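Local coordinates for protein cysteine synthase (Fusobacterium nucleatum subsp. nucleatum strain ATCC 25586, PDB 5XEM) that probably makes L-cysteine and acetate from O-acetyl-L-serine and hydrogen sulfide with pyridoxal 5'-phosphate as cofactor, and produces hydrogen sulfide, at residues 100-104 and 222-226; 122-128 and 227-231. One frame throughout, in Å; residues are numbered along the deposited sequence.

Contact 1 (100-104 and 222-226); sequences MSIER and IQGMG. With 85F ((2R)-2-azanyl-3-[(2R)-2-azanyl-3-oxidanyl-3-oxidanylidene-propyl]sulfanyl-propanoic acid), chain C; PLP (pyridoxal-5'-phosphate), chain D.
Residues 100-104 run from an extended loop into the first turn of helix 103-110, with Arg-104 N hydrogen-bonded to Ser-101 O at 3.0 Å. Ile-222 to Met-225 form a type II beta turn, closed by a 3.0 Å hydrogen bond from Met-225 N to Ile-222 O; Gly-226 follows it. The nearest CA atoms, of Met-100 and Gln-223, are 7.0 Å apart. Gln-223 (chi1 m, chi2 t) bridges the gap. Its OE1 accepts a hydrogen bond from Ser-101 N at 3.0 Å and a weak one from Arg-104 NE at 3.5 Å. The turn is part of the cofactor site of this fold type II PLP-dependent enzyme. Gly-224 has phi 96°, and a CB there would clash with PLP C3. The distal amino group of the bound lanthionine, NZ2, donates to Gly-224 O at 2.8 Å and Gly-226 O at 2.9 Å, and weakly to Met-225 O at 3.0 Å. Met-100 CB lies 3.9 Å from Gln-223 OE1. Arg-104 NH1 has a weak hydrogen bond to Asn-76, which binds PLP. Ser-101 OG is hydrogen-bonded to Lys-302 O.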
loop_
_atom_site.group_PDB
_atom_site.type_symbol
_atom_site.label_atom_id
_atom_site.label_comp_id
_atom_site.label_asym_id
_atom_site.label_seq_id
_atom_site.Cartn_x
_atom_site.Cartn_y
_atom_site.Cartn_z
ATOM N N MET A 100 -7.020 -7.090 -17.704
ATOM C CA MET A 100 -6.249 -6.304 -16.733
ATOM C C MET A 100 -5.497 -7.237 -15.772
ATOM O O MET A 100 -5.771 -8.444 -15.724
ATOM C CB MET A 100 -7.164 -5.319 -15.971
ATOM C CG MET A 100 -8.064 -4.438 -16.856
ATOM S SD MET A 100 -7.232 -3.130 -17.799
ATOM C CE MET A 100 -6.238 -4.049 -18.986
ATOM N N SER A 101 -4.538 -6.677 -15.033
ATOM C CA SER A 101 -3.738 -7.462 -14.083
ATOM C C SER A 101 -4.681 -8.265 -13.167
ATOM O O SER A 101 -5.608 -7.694 -12.590
ATOM C CB SER A 101 -2.804 -6.553 -13.262
ATOM O OG SER A 101 -3.506 -5.835 -12.257
ATOM N N ILE A 102 -4.445 -9.574 -13.022
ATOM C CA ILE A 102 -5.426 -10.438 -12.313
ATOM C C ILE A 102 -5.467 -10.151 -10.789
ATOM O O ILE A 102 -6.360 -10.619 -10.075
ATOM C CB ILE A 102 -5.236 -11.970 -12.577
ATOM C CG1 ILE A 102 -4.659 -12.259 -13.977
ATOM C CG2 ILE A 102 -6.580 -12.691 -12.421
ATOM C CD1 ILE A 102 -4.490 -13.734 -14.296
ATOM N N GLU A 103 -4.503 -9.376 -10.290
ATOM C CA GLU A 103 -4.577 -8.901 -8.908
ATOM C C GLU A 103 -5.842 -8.048 -8.692
ATOM O O GLU A 103 -6.402 -8.048 -7.602
ATOM C CB GLU A 103 -3.324 -8.118 -8.499
ATOM C CG GLU A 103 -2.042 -8.950 -8.436
ATOM C CD GLU A 103 -1.191 -8.831 -9.691
ATOM O OE1 GLU A 103 -1.751 -8.977 -10.798
ATOM O OE2 GLU A 103 0.033 -8.594 -9.562
ATOM N N ARG A 104 -6.303 -7.345 -9.732
ATOM C CA ARG A 104 -7.476 -6.474 -9.597
ATOM C C ARG A 104 -8.742 -7.253 -9.189
ATOM O O ARG A 104 -9.454 -6.806 -8.299
ATOM C CB ARG A 104 -7.705 -5.655 -10.881
ATOM C CG ARG A 104 -6.606 -4.629 -11.193
ATOM C CD ARG A 104 -6.855 -4.055 -12.591
ATOM N NE ARG A 104 -5.957 -2.997 -13.088
ATOM C CZ ARG A 104 -5.765 -1.805 -12.514
ATOM N NH1 ARG A 104 -6.351 -1.515 -11.347
ATOM N NH2 ARG A 104 -4.974 -0.914 -13.078
ATOM N N ILE A 222 -0.745 0.478 -20.862
ATOM C CA ILE A 222 -0.618 1.414 -19.726
ATOM C C ILE A 222 -1.940 1.350 -18.964
ATOM O O ILE A 222 -2.831 2.202 -19.120
ATOM C CB ILE A 222 -0.259 2.850 -20.144
ATOM C CG1 ILE A 222 0.954 2.846 -21.107
ATOM C CG2 ILE A 222 -0.029 3.729 -18.912
ATOM C CD1 ILE A 222 1.314 4.206 -21.679
ATOM N N GLN A 223 -2.057 0.312 -18.141
ATOM C CA GLN A 223 -3.321 0.004 -17.465
ATOM C C GLN A 223 -3.895 1.178 -16.696
ATOM O O GLN A 223 -3.180 1.826 -15.926
ATOM C CB GLN A 223 -3.150 -1.206 -16.538
ATOM C CG GLN A 223 -2.738 -2.476 -17.244
ATOM C CD GLN A 223 -2.702 -3.691 -16.315
ATOM O OE1 GLN A 223 -3.587 -3.866 -15.450
ATOM N NE2 GLN A 223 -1.688 -4.551 -16.502
ATOM N N GLY A 224 -5.197 1.445 -16.885
ATOM C CA GLY A 224 -5.851 2.578 -16.228
ATOM C C GLY A 224 -5.912 3.808 -17.131
ATOM O O GLY A 224 -6.883 4.601 -17.096
ATOM N N MET A 225 -4.899 3.983 -17.965
ATOM C CA MET A 225 -4.928 5.136 -18.886
ATOM C C MET A 225 -5.628 4.727 -20.198
ATOM O O MET A 225 -5.987 3.562 -20.393
ATOM C CB MET A 225 -3.521 5.658 -19.125
ATOM C CG MET A 225 -3.057 6.635 -18.060
ATOM S SD MET A 225 -1.318 7.078 -18.138
ATOM C CE MET A 225 -1.257 7.745 -19.828
ATOM N N GLY A 226 -5.831 5.692 -21.078
ATOM C CA GLY A 226 -6.476 5.470 -22.350
ATOM C C GLY A 226 -7.973 5.679 -22.237
ATOM O O GLY A 226 -8.541 5.598 -21.155
HETATM N N 85F C . -8.641 4.237 -14.102
HETATM C CA 85F C . -10.108 4.106 -14.235
HETATM C CB 85F C . -10.492 3.825 -15.704
HETATM S SG 85F C . -10.263 5.211 -16.792
HETATM C CD 85F C . -10.886 4.698 -18.408
HETATM C CE 85F C . -10.146 3.487 -19.036
HETATM N NZ2 85F C . -8.689 3.669 -19.018
HETATM C CZ1 85F C . -10.616 3.369 -20.511
HETATM O OH1 85F C . -9.969 2.547 -21.228
HETATM O OH2 85F C . -11.574 4.070 -20.941
HETATM C C 85F C . -10.642 3.005 -13.344
HETATM O OXT 85F C . -9.963 2.706 -12.350
HETATM O O 85F C . -11.755 2.506 -13.646
HETATM N N1 PLP D . -3.772 5.430 -13.809
HETATM C C2 PLP D . -4.450 4.406 -13.269
HETATM C C2A PLP D . -3.691 3.261 -12.598
HETATM C C3 PLP D . -5.857 4.380 -13.287
HETATM O O3 PLP D . -6.521 3.341 -12.719
HETATM C C4 PLP D . -6.563 5.419 -13.887
HETATM C C4A PLP D . -8.082 5.428 -13.934
HETATM C C5 PLP D . -5.822 6.473 -14.437
HETATM C C6 PLP D . -4.430 6.448 -14.371
HETATM C C5A PLP D . -6.472 7.667 -15.103
HETATM O O4P PLP D . -7.124 8.515 -14.092
HETATM P P PLP D . -8.429 9.427 -14.417
HETATM O O1P PLP D . -8.664 10.314 -13.325
HETATM O O2P PLP D . -9.477 8.458 -14.671
HETATM O O3P PLP D . -8.080 10.090 -15.702
#

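Contact 2 (122-128 and 227-231); sequences LGMKACL and MSIGG. With 85F ((2R)-2-azanyl-3-[(2R)-2-azanyl-3-oxidanyl-3-oxidanylidene-propyl]sulfanyl-propanoic acid), chain C.
Two hydrogen bonds tie the start of helix 123-136 to the irregular loop 227-231. Ser-228 (chi1 p) points its CB toward the helix, and its OG accepts from Met-124 N at 2.9 Å. Ser-228 O accepts from Lys-125 N at 3.0 Å. Within the first segment, Lys-125 NZ turns back to make a 3.0 Å hydrogen bond to Leu-122 O. The backbones come close, with CA atoms 4.0 Å apart for Lys-125 and Ile-229 and 5.2 Å for Gly-123 and Ser-228. Gly-123 has phi 68°, and a CB there would clash with Ser-228 CB. Apolar contacts centre on Ile-229, whose CG2 meets Met-124 CB at 3.6 Å and Leu-128 CD1 at 3.7 Å. Phe-147 touches all three of these side chains. Toward the ligand, Ser-228 N donates to lanthionine OH2 at 2.9 Å, and Ser-228 OG donates to OH1 at 2.7 Å. Met-124 CG is in van der Waals contact with CZ1 of the same carboxylate, at 3.2 Å. Helix start and loop thus form one wall of the lanthionine pocket, at the carboxylate of the half away from the PLP Schiff base.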
loop_
_atom_site.group_PDB
_atom_site.type_symbol
_atom_site.label_atom_id
_atom_site.label_comp_id
_atom_site.label_asym_id
_atom_site.label_seq_id
_atom_site.Cartn_x
_atom_site.Cartn_y
_atom_site.Cartn_z
ATOM N N LEU A 122 -12.835 -5.373 -26.474
ATOM C CA LEU A 122 -13.883 -4.351 -26.632
ATOM C C LEU A 122 -13.730 -3.101 -25.764
ATOM O O LEU A 122 -14.496 -2.149 -25.933
ATOM C CB LEU A 122 -15.243 -4.978 -26.360
ATOM C CG LEU A 122 -15.590 -6.199 -27.228
ATOM C CD1 LEU A 122 -16.901 -6.825 -26.775
ATOM C CD2 LEU A 122 -15.627 -5.804 -28.702
ATOM N N GLY A 123 -12.765 -3.083 -24.845
ATOM C CA GLY A 123 -12.513 -1.914 -24.002
ATOM C C GLY A 123 -13.625 -1.614 -22.991
ATOM O O GLY A 123 -14.480 -2.472 -22.723
ATOM N N MET A 124 -13.612 -0.403 -22.438
ATOM C CA MET A 124 -14.593 -0.015 -21.400
ATOM C C MET A 124 -16.008 0.163 -21.946
ATOM O O MET A 124 -16.979 0.118 -21.188
ATOM C CB MET A 124 -14.164 1.271 -20.690
ATOM C CG MET A 124 -12.867 1.128 -19.893
ATOM S SD MET A 124 -13.002 -0.127 -18.590
ATOM C CE MET A 124 -14.472 0.461 -17.821
ATOM N N LYS A 125 -16.136 0.387 -23.252
ATOM C CA LYS A 125 -17.461 0.457 -23.886
ATOM C C LYS A 125 -18.271 -0.806 -23.574
ATOM O O LYS A 125 -19.466 -0.721 -23.275
ATOM C CB LYS A 125 -17.291 0.642 -25.399
ATOM C CG LYS A 125 -18.551 0.531 -26.240
ATOM C CD LYS A 125 -18.272 0.651 -27.748
ATOM C CE LYS A 125 -16.835 0.357 -28.197
ATOM N NZ LYS A 125 -16.256 -1.038 -28.086
ATOM N N ALA A 126 -17.630 -1.964 -23.648
ATOM C CA ALA A 126 -18.270 -3.241 -23.356
ATOM C C ALA A 126 -18.732 -3.310 -21.901
ATOM O O ALA A 126 -19.810 -3.831 -21.616
ATOM C CB ALA A 126 -17.329 -4.415 -23.665
ATOM N N CYS A 127 -17.904 -2.793 -20.992
ATOM C CA CYS A 127 -18.263 -2.731 -19.572
ATOM C C CYS A 127 -19.517 -1.895 -19.337
ATOM O O CYS A 127 -20.433 -2.322 -18.624
ATOM C CB CYS A 127 -17.114 -2.136 -18.770
ATOM S SG CYS A 127 -15.590 -3.095 -18.943
ATOM N N LEU A 128 -19.538 -0.690 -19.914
ATOM C CA LEU A 128 -20.689 0.203 -19.777
ATOM C C LEU A 128 -21.953 -0.421 -20.385
ATOM O O LEU A 128 -23.047 -0.355 -19.794
ATOM C CB LEU A 128 -20.386 1.592 -20.374
ATOM C CG LEU A 128 -19.440 2.522 -19.589
ATOM C CD1 LEU A 128 -19.084 3.733 -20.426
ATOM C CD2 LEU A 128 -20.106 3.017 -18.310
ATOM N N MET A 227 -8.601 5.916 -23.375
ATOM C CA MET A 227 -10.028 6.247 -23.455
ATOM C C MET A 227 -10.696 5.279 -24.401
ATOM O O MET A 227 -10.507 5.384 -25.607
ATOM C CB MET A 227 -10.156 7.660 -23.988
ATOM C CG MET A 227 -9.808 8.680 -22.916
ATOM S SD MET A 227 -9.745 10.373 -23.548
ATOM C CE MET A 227 -9.191 11.261 -22.100
ATOM N N SER A 228 -11.450 4.325 -23.856
ATOM C CA SER A 228 -12.045 3.254 -24.669
ATOM C C SER A 228 -13.557 3.090 -24.527
ATOM O O SER A 228 -14.111 2.002 -24.827
ATOM C CB SER A 228 -11.332 1.919 -24.420
ATOM O OG SER A 228 -11.480 1.416 -23.099
ATOM N N ILE A 229 -14.235 4.132 -24.078
ATOM C CA ILE A 229 -15.715 4.074 -23.974
ATOM C C ILE A 229 -16.420 4.470 -25.276
ATOM O O ILE A 229 -17.648 4.453 -25.323
ATOM C CB ILE A 229 -16.303 4.911 -22.795
ATOM C CG1 ILE A 229 -16.202 6.427 -23.060
ATOM C CG2 ILE A 229 -15.628 4.512 -21.496
ATOM C CD1 ILE A 229 -16.955 7.301 -22.062
ATOM N N GLY A 230 -15.668 4.842 -26.310
ATOM C CA GLY A 230 -16.259 5.218 -27.610
ATOM C C GLY A 230 -16.298 6.710 -27.851
ATOM O O GLY A 230 -17.055 7.196 -28.704
ATOM N N GLY A 231 -15.477 7.449 -27.120
ATOM C CA GLY A 231 -15.399 8.897 -27.280
ATOM C C GLY A 231 -14.681 9.473 -26.081
ATOM O O GLY A 231 -14.259 8.720 -25.182
HETATM N N 85F C . -8.641 4.237 -14.102
HETATM C CA 85F C . -10.108 4.106 -14.235
HETATM C CB 85F C . -10.492 3.825 -15.704
HETATM S SG 85F C . -10.263 5.211 -16.792
HETATM C CD 85F C . -10.886 4.698 -18.408
HETATM C CE 85F C . -10.146 3.487 -19.036
HETATM N NZ2 85F C . -8.689 3.669 -19.018
HETATM C CZ1 85F C . -10.616 3.369 -20.511
HETATM O OH1 85F C . -9.969 2.547 -21.228
HETATM O OH2 85F C . -11.574 4.070 -20.941
HETATM C C 85F C . -10.642 3.005 -13.344
HETATM O OXT 85F C . -9.963 2.706 -12.350
HETATM O O 85F C . -11.755 2.506 -13.646
#

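The two contacts have centres about 14 Å apart. Residues 222-226 and 227-231 follow one another in the loop between helix 211-214 and strand 245-247. Their partners come earlier, in the order 100-104 then 122-128, so the pairings cross along the chain. Those partners lie at the starts of helices 103-110 and 123-136, which precede and follow strand 114-118, an edge strand of the four-stranded parallel sheet. One continuous loop therefore meets two helix starts of that sheet's domain. Contact 1 is buried and adjoins both PLP and lanthionine, while contact 2 lies nearer the surface and touches lanthionine but not PLP. Together they place two consecutive pieces of the loop on successive parts of one active-site cleft.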